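Local coordinates for N-alpha-acetyltransferase 30 (Saccharomyces cerevisiae, PDB 6YGA), which catalyses acetyl transfer from acetyl-CoA to the N-terminal methionine of proteins such as the L-A virus Gag protein, as the catalytic subunit of the NatC complex, at the interface of chains A and B. Residues are numbered along the deposited sequence; one frame, centred on the assembly and turned at random. Chains: chain A, N-alpha-acetyltransferase 30; chain B, N-alpha-acetyltransferase 35, NatC auxiliary subunit.

Contact 1: the interface of chains A and B. Residues chain A 101, 104-105, 108, 133, 156, 158; chain B 576, 578.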
ATOM      1  N   GLU A 101       4.319  -4.082 -29.515  1.00 48.51           N
ATOM      2  CA  GLU A 101       3.281  -4.193 -30.536  1.00 50.66           C
ATOM      3  C   GLU A 101       3.199  -5.605 -31.101  1.00 50.36           C
ATOM      4  O   GLU A 101       2.100  -6.125 -31.324  1.00 49.68           O
ATOM      5  CB  GLU A 101       3.535  -3.183 -31.656  1.00 54.78           C
ATOM      6  CG  GLU A 101       3.217  -1.743 -31.281  1.00 58.40           C
ATOM      7  CD  GLU A 101       3.498  -0.764 -32.408  1.00 62.34           C
ATOM      8  OE1 GLU A 101       4.312  -1.094 -33.295  1.00 62.78           O
ATOM      9  OE2 GLU A 101       2.902   0.334 -32.410  1.00 63.79           O
ATOM     10  N   ILE A 104       1.661  -7.916 -28.271  1.00 40.89           N
ATOM     11  CA  ILE A 104       0.224  -7.724 -28.100  1.00 41.97           C
ATOM     12  C   ILE A 104      -0.530  -8.254 -29.312  1.00 44.86           C
ATOM     13  O   ILE A 104      -1.609  -8.845 -29.183  1.00 44.53           O
ATOM     14  CB  ILE A 104      -0.092  -6.240 -27.833  1.00 42.04           C
ATOM     15  CG1 ILE A 104       0.540  -5.791 -26.514  1.00 40.64           C
ATOM     16  CG2 ILE A 104      -1.599  -6.004 -27.803  1.00 41.50           C
ATOM     17  CD1 ILE A 104       0.231  -4.351 -26.153  1.00 42.56           C
ATOM     18  N   ASP A 105       0.032  -8.060 -30.508  1.00 46.76           N
ATOM     19  CA  ASP A 105      -0.589  -8.598 -31.714  1.00 46.42           C
ATOM     20  C   ASP A 105      -0.685 -10.118 -31.648  1.00 46.76           C
ATOM     21  O   ASP A 105      -1.695 -10.701 -32.061  1.00 47.80           O
ATOM     22  CB  ASP A 105       0.197  -8.147 -32.946  1.00 48.20           C
ATOM     23  CG  ASP A 105      -0.441  -8.592 -34.249  1.00 54.95           C
ATOM     24  OD1 ASP A 105      -0.314  -9.783 -34.601  1.00 57.28           O
ATOM     25  OD2 ASP A 105      -1.075  -7.750 -34.921  1.00 59.40           O
ATOM     26  N   GLN A 108      -3.389 -10.953 -28.983  1.00 49.55           N
ATOM     27  CA  GLN A 108      -4.720 -10.698 -29.529  1.00 49.36           C
ATOM     28  C   GLN A 108      -5.137 -11.802 -30.491  1.00 50.12           C
ATOM     29  O   GLN A 108      -6.286 -12.261 -30.459  1.00 49.76           O
ATOM     30  CB  GLN A 108      -4.762  -9.339 -30.227  1.00 47.65           C
ATOM     31  CG  GLN A 108      -6.107  -9.030 -30.859  1.00 49.74           C
ATOM     32  CD  GLN A 108      -6.215  -7.596 -31.325  1.00 53.08           C
ATOM     33  OE1 GLN A 108      -5.347  -7.095 -32.039  1.00 56.03           O
ATOM     34  NE2 GLN A 108      -7.280  -6.921 -30.912  1.00 51.89           N
HETATM   35  N   MSE A 133      -0.627   3.495 -26.306  1.00 49.81           N
HETATM   36  CA  MSE A 133      -1.203   2.388 -27.068  1.00 52.12           C
HETATM   37  C   MSE A 133      -2.635   2.105 -26.629  1.00 48.41           C
HETATM   38  O   MSE A 133      -3.324   1.273 -27.222  1.00 49.25           O
HETATM   39  CB  MSE A 133      -0.355   1.126 -26.918  1.00 57.83           C
HETATM   40  CG  MSE A 133       1.087   1.300 -27.340  1.00 67.89           C
HETATM   41 SE   MSE A 133       2.098  -0.348 -27.134  0.84 73.86          SE
HETATM   42  CE  MSE A 133       1.061  -1.495 -28.314  1.00 72.64           C
ATOM     43  N   LEU A 156      -4.970  -2.963 -20.934  1.00 37.13           N
ATOM     44  CA  LEU A 156      -5.417  -2.605 -22.277  1.00 38.01           C
ATOM     45  C   LEU A 156      -6.516  -3.572 -22.685  1.00 40.55           C
ATOM     46  O   LEU A 156      -6.243  -4.773 -22.878  1.00 40.81           O
ATOM     47  CB  LEU A 156      -4.262  -2.654 -23.274  1.00 37.14           C
ATOM     48  CG  LEU A 156      -4.612  -2.499 -24.755  1.00 38.34           C
ATOM     49  CD1 LEU A 156      -5.036  -1.069 -25.055  1.00 37.75           C
ATOM     50  CD2 LEU A 156      -3.440  -2.919 -25.635  1.00 40.52           C
ATOM     51  N   LEU A 158      -9.041  -5.576 -24.997  1.00 43.31           N
ATOM     52  CA  LEU A 158      -9.071  -5.981 -26.394  1.00 45.96           C
ATOM     53  C   LEU A 158     -10.449  -6.421 -26.850  1.00 48.64           C
ATOM     54  O   LEU A 158     -10.780  -6.262 -28.031  1.00 46.89           O
ATOM     55  CB  LEU A 158      -8.066  -7.112 -26.637  1.00 44.91           C
ATOM     56  CG  LEU A 158      -6.613  -6.810 -26.249  1.00 44.27           C
ATOM     57  CD1 LEU A 158      -5.738  -8.035 -26.433  1.00 46.20           C
ATOM     58  CD2 LEU A 158      -6.070  -5.640 -27.052  1.00 44.39           C
TER
ATOM     59  N   SER B 576      -4.394   3.746 -31.498  1.00 96.96           N
ATOM     60  CA  SER B 576      -3.652   2.522 -31.755  1.00 97.54           C
ATOM     61  C   SER B 576      -4.590   1.470 -32.323  1.00 96.28           C
ATOM     62  O   SER B 576      -5.808   1.523 -32.137  1.00 96.78           O
ATOM     63  CB  SER B 576      -2.973   1.984 -30.494  1.00 97.72           C
ATOM     64  OG  SER B 576      -1.967   2.875 -30.054  1.00 97.37           O
ATOM     65  N   PHE B 578      -5.029  -1.552 -31.506  1.00 75.89           N
ATOM     66  CA  PHE B 578      -5.363  -2.705 -30.680  1.00 69.30           C
ATOM     67  C   PHE B 578      -6.722  -2.571 -30.001  1.00 66.74           C
ATOM     68  O   PHE B 578      -7.446  -3.566 -29.865  1.00 70.35           O
ATOM     69  CB  PHE B 578      -4.258  -2.934 -29.650  1.00 62.89           C
ATOM     70  CG  PHE B 578      -2.950  -3.358 -30.257  1.00 61.08           C
ATOM     71  CD1 PHE B 578      -2.791  -4.633 -30.770  1.00 61.82           C
ATOM     72  CD2 PHE B 578      -1.882  -2.481 -30.318  1.00 60.77           C
ATOM     73  CE1 PHE B 578      -1.588  -5.031 -31.326  1.00 65.16           C
ATOM     74  CE2 PHE B 578      -0.678  -2.870 -30.876  1.00 62.49           C
ATOM     75  CZ  PHE B 578      -0.529  -4.147 -31.377  1.00 65.48           C
TER
HETATM   76  O   HOH W   1      -9.992  -4.118 -30.008  1.00 58.13           O

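Contact 2: the interface of chains A and B. Residues chain A 20, 30-33, 35; chain B 51-52, 54-56, 59, 61-62.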
ATOM      1  N   LYS A  20      18.428 -13.853 -20.906  1.00 70.64           N
ATOM      2  CA  LYS A  20      18.653 -13.685 -19.474  1.00 67.23           C
ATOM      3  C   LYS A  20      19.633 -12.552 -19.197  1.00 68.08           C
ATOM      4  O   LYS A  20      19.433 -11.765 -18.265  1.00 67.72           O
ATOM      5  CB  LYS A  20      19.152 -14.998 -18.865  1.00 67.96           C
ATOM      6  CG  LYS A  20      19.838 -14.834 -17.518  1.00 68.27           C
ATOM      7  CD  LYS A  20      19.630 -16.044 -16.627  1.00 68.31           C
ATOM      8  CE  LYS A  20      20.180 -15.782 -15.236  1.00 71.79           C
ATOM      9  NZ  LYS A  20      19.674 -16.763 -14.239  1.00 72.73           N
ATOM     10  N   PRO A  30      17.160  -9.576  -9.437  1.00115.70           N
ATOM     11  CA  PRO A  30      17.152 -10.426 -10.632  1.00104.43           C
ATOM     12  C   PRO A  30      16.191 -11.599 -10.549  1.00 90.94           C
ATOM     13  O   PRO A  30      15.474 -11.776  -9.560  1.00 89.94           O
ATOM     14  CB  PRO A  30      18.604 -10.906 -10.705  1.00109.86           C
ATOM     15  CG  PRO A  30      18.970 -11.070  -9.270  1.00115.20           C
ATOM     16  CD  PRO A  30      18.225  -9.977  -8.501  1.00117.36           C
ATOM     17  N   TYR A  31      16.181 -12.410 -11.600  1.00 80.85           N
ATOM     18  CA  TYR A  31      15.342 -13.592 -11.688  1.00 74.29           C
ATOM     19  C   TYR A  31      16.211 -14.842 -11.747  1.00 74.61           C
ATOM     20  O   TYR A  31      17.311 -14.828 -12.306  1.00 78.86           O
ATOM     21  CB  TYR A  31      14.436 -13.538 -12.924  1.00 70.94           C
ATOM     22  CG  TYR A  31      13.512 -12.343 -12.959  1.00 67.53           C
ATOM     23  CD1 TYR A  31      13.032 -11.777 -11.786  1.00 68.22           C
ATOM     24  CD2 TYR A  31      13.123 -11.776 -14.167  1.00 64.47           C
ATOM     25  CE1 TYR A  31      12.190 -10.685 -11.811  1.00 65.92           C
ATOM     26  CE2 TYR A  31      12.278 -10.682 -14.204  1.00 61.33           C
ATOM     27  CZ  TYR A  31      11.817 -10.140 -13.022  1.00 62.60           C
ATOM     28  OH  TYR A  31      10.979  -9.051 -13.042  1.00 63.12           O
ATOM     29  N   SER A  32      15.710 -15.924 -11.159  1.00 71.37           N
ATOM     30  CA  SER A  32      16.406 -17.195 -11.253  1.00 71.30           C
ATOM     31  C   SER A  32      16.171 -17.818 -12.626  1.00 67.38           C
ATOM     32  O   SER A  32      15.355 -17.347 -13.422  1.00 63.98           O
ATOM     33  CB  SER A  32      15.950 -18.149 -10.148  1.00 73.57           C
ATOM     34  OG  SER A  32      14.636 -18.626 -10.387  1.00 72.41           O
ATOM     35  N   ILE A  33      16.909 -18.895 -12.903  1.00 67.74           N
ATOM     36  CA  ILE A  33      16.724 -19.620 -14.158  1.00 64.60           C
ATOM     37  C   ILE A  33      15.291 -20.124 -14.276  1.00 62.10           C
ATOM     38  O   ILE A  33      14.705 -20.132 -15.365  1.00 60.80           O
ATOM     39  CB  ILE A  33      17.745 -20.771 -14.265  1.00 68.95           C
ATOM     40  CG1 ILE A  33      19.152 -20.220 -14.525  1.00 72.81           C
ATOM     41  CG2 ILE A  33      17.356 -21.757 -15.363  1.00 67.52           C
ATOM     42  CD1 ILE A  33      20.217 -21.295 -14.685  1.00 76.82           C
ATOM     43  N   VAL A  35      12.602 -18.746 -13.060  1.00 57.93           N
ATOM     44  CA  VAL A  35      11.693 -17.675 -13.452  1.00 55.96           C
ATOM     45  C   VAL A  35      11.590 -17.614 -14.971  1.00 56.07           C
ATOM     46  O   VAL A  35      10.496 -17.524 -15.537  1.00 55.27           O
ATOM     47  CB  VAL A  35      12.155 -16.328 -12.868  1.00 53.97           C
ATOM     48  CG1 VAL A  35      11.187 -15.222 -13.263  1.00 53.14           C
ATOM     49  CG2 VAL A  35      12.282 -16.412 -11.359  1.00 54.39           C
TER
ATOM     50  N   GLY B  51       8.108 -21.677  -8.569  1.00 76.03           N
ATOM     51  CA  GLY B  51       9.538 -21.464  -8.662  1.00 74.25           C
ATOM     52  C   GLY B  51       9.960 -20.046  -8.975  1.00 70.51           C
ATOM     53  O   GLY B  51      11.160 -19.766  -9.012  1.00 72.67           O
ATOM     54  N   THR B  52       9.009 -19.142  -9.209  1.00 67.23           N
ATOM     55  CA  THR B  52       9.361 -17.773  -9.572  1.00 65.90           C
ATOM     56  C   THR B  52       9.934 -16.999  -8.398  1.00 64.11           C
ATOM     57  O   THR B  52      10.535 -15.938  -8.600  1.00 64.19           O
ATOM     58  CB  THR B  52       8.143 -17.034 -10.140  1.00 65.80           C
ATOM     59  OG1 THR B  52       7.089 -17.026  -9.169  1.00 65.55           O
ATOM     60  CG2 THR B  52       7.662 -17.707 -11.415  1.00 66.93           C
ATOM     61  N   SER B  54      12.313 -18.212  -6.232  1.00 63.65           N
ATOM     62  CA  SER B  54      13.392 -19.094  -5.810  1.00 66.84           C
ATOM     63  C   SER B  54      14.719 -18.349  -5.786  1.00 66.15           C
ATOM     64  O   SER B  54      14.960 -17.445  -6.591  1.00 65.68           O
ATOM     65  CB  SER B  54      13.512 -20.314  -6.733  1.00 70.80           C
ATOM     66  OG  SER B  54      13.783 -19.928  -8.073  1.00 72.68           O
ATOM     67  N   LEU B  55      15.577 -18.748  -4.851  1.00 65.45           N
ATOM     68  CA  LEU B  55      16.941 -18.259  -4.799  1.00 65.75           C
ATOM     69  C   LEU B  55      17.790 -18.959  -5.858  1.00 67.60           C
ATOM     70  O   LEU B  55      17.358 -19.917  -6.508  1.00 69.97           O
ATOM     71  CB  LEU B  55      17.525 -18.477  -3.405  1.00 65.90           C
ATOM     72  CG  LEU B  55      16.709 -17.916  -2.237  1.00 66.23           C
ATOM     73  CD1 LEU B  55      17.346 -18.322  -0.919  1.00 68.08           C
ATOM     74  CD2 LEU B  55      16.581 -16.401  -2.330  1.00 64.61           C
ATOM     75  N   GLU B  56      19.018 -18.470  -6.031  1.00 67.13           N
ATOM     76  CA  GLU B  56      19.942 -19.046  -7.000  1.00 69.14           C
ATOM     77  C   GLU B  56      21.369 -18.909  -6.489  1.00 70.03           C
ATOM     78  O   GLU B  56      21.802 -17.806  -6.140  1.00 69.44           O
ATOM     79  CB  GLU B  56      19.800 -18.373  -8.369  1.00 68.85           C
ATOM     80  CG  GLU B  56      20.357 -19.213  -9.502  1.00 73.02           C
ATOM     81  CD  GLU B  56      19.829 -18.797 -10.857  1.00 76.63           C
ATOM     82  OE1 GLU B  56      20.233 -17.725 -11.353  1.00 78.48           O
ATOM     83  OE2 GLU B  56      18.999 -19.540 -11.420  1.00 77.44           O
ATOM     84  N   ASN B  59      24.869 -16.420  -7.566  1.00 80.89           N
ATOM     85  CA  ASN B  59      24.318 -15.180  -8.101  1.00 82.22           C
ATOM     86  C   ASN B  59      24.386 -14.160  -6.973  1.00 80.51           C
ATOM     87  O   ASN B  59      23.676 -14.295  -5.972  1.00 80.24           O
ATOM     88  CB  ASN B  59      22.887 -15.371  -8.601  1.00 83.65           C
ATOM     89  CG  ASN B  59      22.363 -14.164  -9.358  1.00 83.94           C
ATOM     90  OD1 ASN B  59      22.658 -13.020  -9.015  1.00 85.17           O
ATOM     91  ND2 ASN B  59      21.582 -14.418 -10.401  1.00 83.33           N
ATOM     92  N   LYS B  61      23.284 -11.271  -6.394  1.00 77.52           N
ATOM     93  CA  LYS B  61      22.062 -10.592  -5.985  1.00 76.19           C
ATOM     94  C   LYS B  61      21.001 -11.544  -5.442  1.00 71.84           C
ATOM     95  O   LYS B  61      20.028 -11.078  -4.841  1.00 68.89           O
ATOM     96  CB  LYS B  61      21.502  -9.791  -7.166  1.00 78.31           C
ATOM     97  CG  LYS B  61      22.564  -9.044  -7.966  1.00 82.30           C
ATOM     98  CD  LYS B  61      21.986  -7.839  -8.703  1.00 85.58           C
ATOM     99  CE  LYS B  61      21.095  -8.244  -9.869  1.00 87.74           C
ATOM    100  NZ  LYS B  61      20.427  -7.062 -10.491  1.00 89.36           N
ATOM    101  N   LEU B  62      21.173 -12.856  -5.617  1.00 71.65           N
ATOM    102  CA  LEU B  62      20.208 -13.845  -5.144  1.00 68.26           C
ATOM    103  C   LEU B  62      20.806 -14.857  -4.171  1.00 63.80           C
ATOM    104  O   LEU B  62      20.114 -15.808  -3.787  1.00 61.17           O
ATOM    105  CB  LEU B  62      19.584 -14.589  -6.328  1.00 69.04           C
ATOM    106  CG  LEU B  62      18.503 -13.872  -7.136  1.00 68.22           C
ATOM    107  CD1 LEU B  62      18.168 -14.657  -8.396  1.00 69.63           C
ATOM    108  CD2 LEU B  62      17.257 -13.660  -6.291  1.00 65.18           C
TER
HETATM  109  O   HOH W   2      13.613 -16.500  -8.409  1.00 49.21           O

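Contact 1: the interface of chains A and B
B:Phe578 of the auxiliary subunit pushes its ring into a largely apolar pocket on the acetyltransferase, lined by helix 95-109, the loop residue A:Met133 and the end of strand 151-157, with backbone polar atoms and the A:Gln108 amide at the rim. Its first torsion sets CG anti to the carbonyl carbon (chi1 -67°), and the side chain can be followed inward from there. B:Phe578 CB sits at the mouth, 4.1 Å from A:Leu156 CD2, with a methyl of A:Leu158 at similar range. Along one side of the ring, CG, CD1 and CE1 pass beneath A:Ile104; its CG2 methyl lies over the face, off-centre toward the rim, 3.8 Å from the ring centroid in a CH-pi contact. CD1 also nears A:Gln108 OE1, and CE1 meets the helix backbone at A:Asp105, whose CB lies in the ring plane at the edge. On the opposite side, CD2 and CE2 touch the selenomethionine A:Met133, which runs alongside in the same direction and bends at chi3 (60°) to bring its CE methyl 3.4 Å from B:Phe578 CE2. The tip, B:Phe578 CZ, reaches the helix backbone, 3.3 Å from the carbonyl O of A:Glu101. No direct polar bond spans this patch. Instead, a water at the mouth bridges B:Phe578 O, at 2.6 Å, and A:Leu158 O, at 3.0 Å. This knob-in-pocket joint, mainly apolar packing around one ring, helps hold the catalytic subunit on its auxiliary partner within NatC.

Contact 2: the interface of chains A and B
The carboxylate of B:Glu56 is the main polar grip here, with both oxygens engaged. B:Glu56 OE2 accepts the backbone N-H of A:Ile33, the first residue of helix 33-40, at 2.6 Å from N and nearly straight (165° at H), with the donor above the carboxylate plane, 27° out of it. B:Glu56 OE1 uses its syn lone pair for the side-chain amine NZ of A:Lys20, 3.1 Å away, in a salt bridge made tip to tip. Sitting at the N-terminal end of a helix and beside a lysine, the carboxylate is probably stabilised in its charged form.

Next to it, the hydroxyl OG of A:Ser32 donates to OG of B:Ser54 at 2.8 Å. Both serines hold OG in the crowded position between the backbone N and the carbonyl carbon. B:Ser54 OG passes the chain on to the carbonyl O of B:Gly51, again at 2.8 Å, which fixes its hydroxyl rotation and ties the pair to 3-10 helix 48-53. A water adds a second route, linking A:Ser32 OG with the carbonyl oxygens of B:Thr52 and B:Ser54.

Apolar contacts flank the polar core. A:Pro30 sets its ring against two residues: CG lies 3.5 Å from B:Lys61 CB, in an oblique crossing, and 3.6 Å from B:Leu62 CG, tip to tip. On the other flank, A:Val35 CG2 packs 3.7 Å from B:Thr52 CA.

Further out, B:Asn59 OD1 accepts the backbone N-H of B:Lys61 on an in-plane lone pair, at 3.2 Å from N, which probably helps steady the loop carrying B:Lys61 and B:Leu62. B:Glu56 itself extends from strand 55-56, CG anti to its backbone N (chi1 -160°). The site clasps the segment leading into helix 33-40 to the N-terminal part of the auxiliary subunit, helping to assemble NatC.

Contact 1 and contact 2 lie about 30 Å apart, measured between the centres of their C-alpha atoms, and share no residue or secondary-structure element. They join distant stretches of both chains: contact 2 uses the early helices of the acetyltransferase and an N-terminal segment of the auxiliary subunit, whereas contact 1 uses later elements of the enzyme and a loop just ahead of helix 581-588. The two patches also differ in character. These well-separated points of attachment, among others possible, should help restrict rocking of the catalytic subunit and set its orientation within NatC.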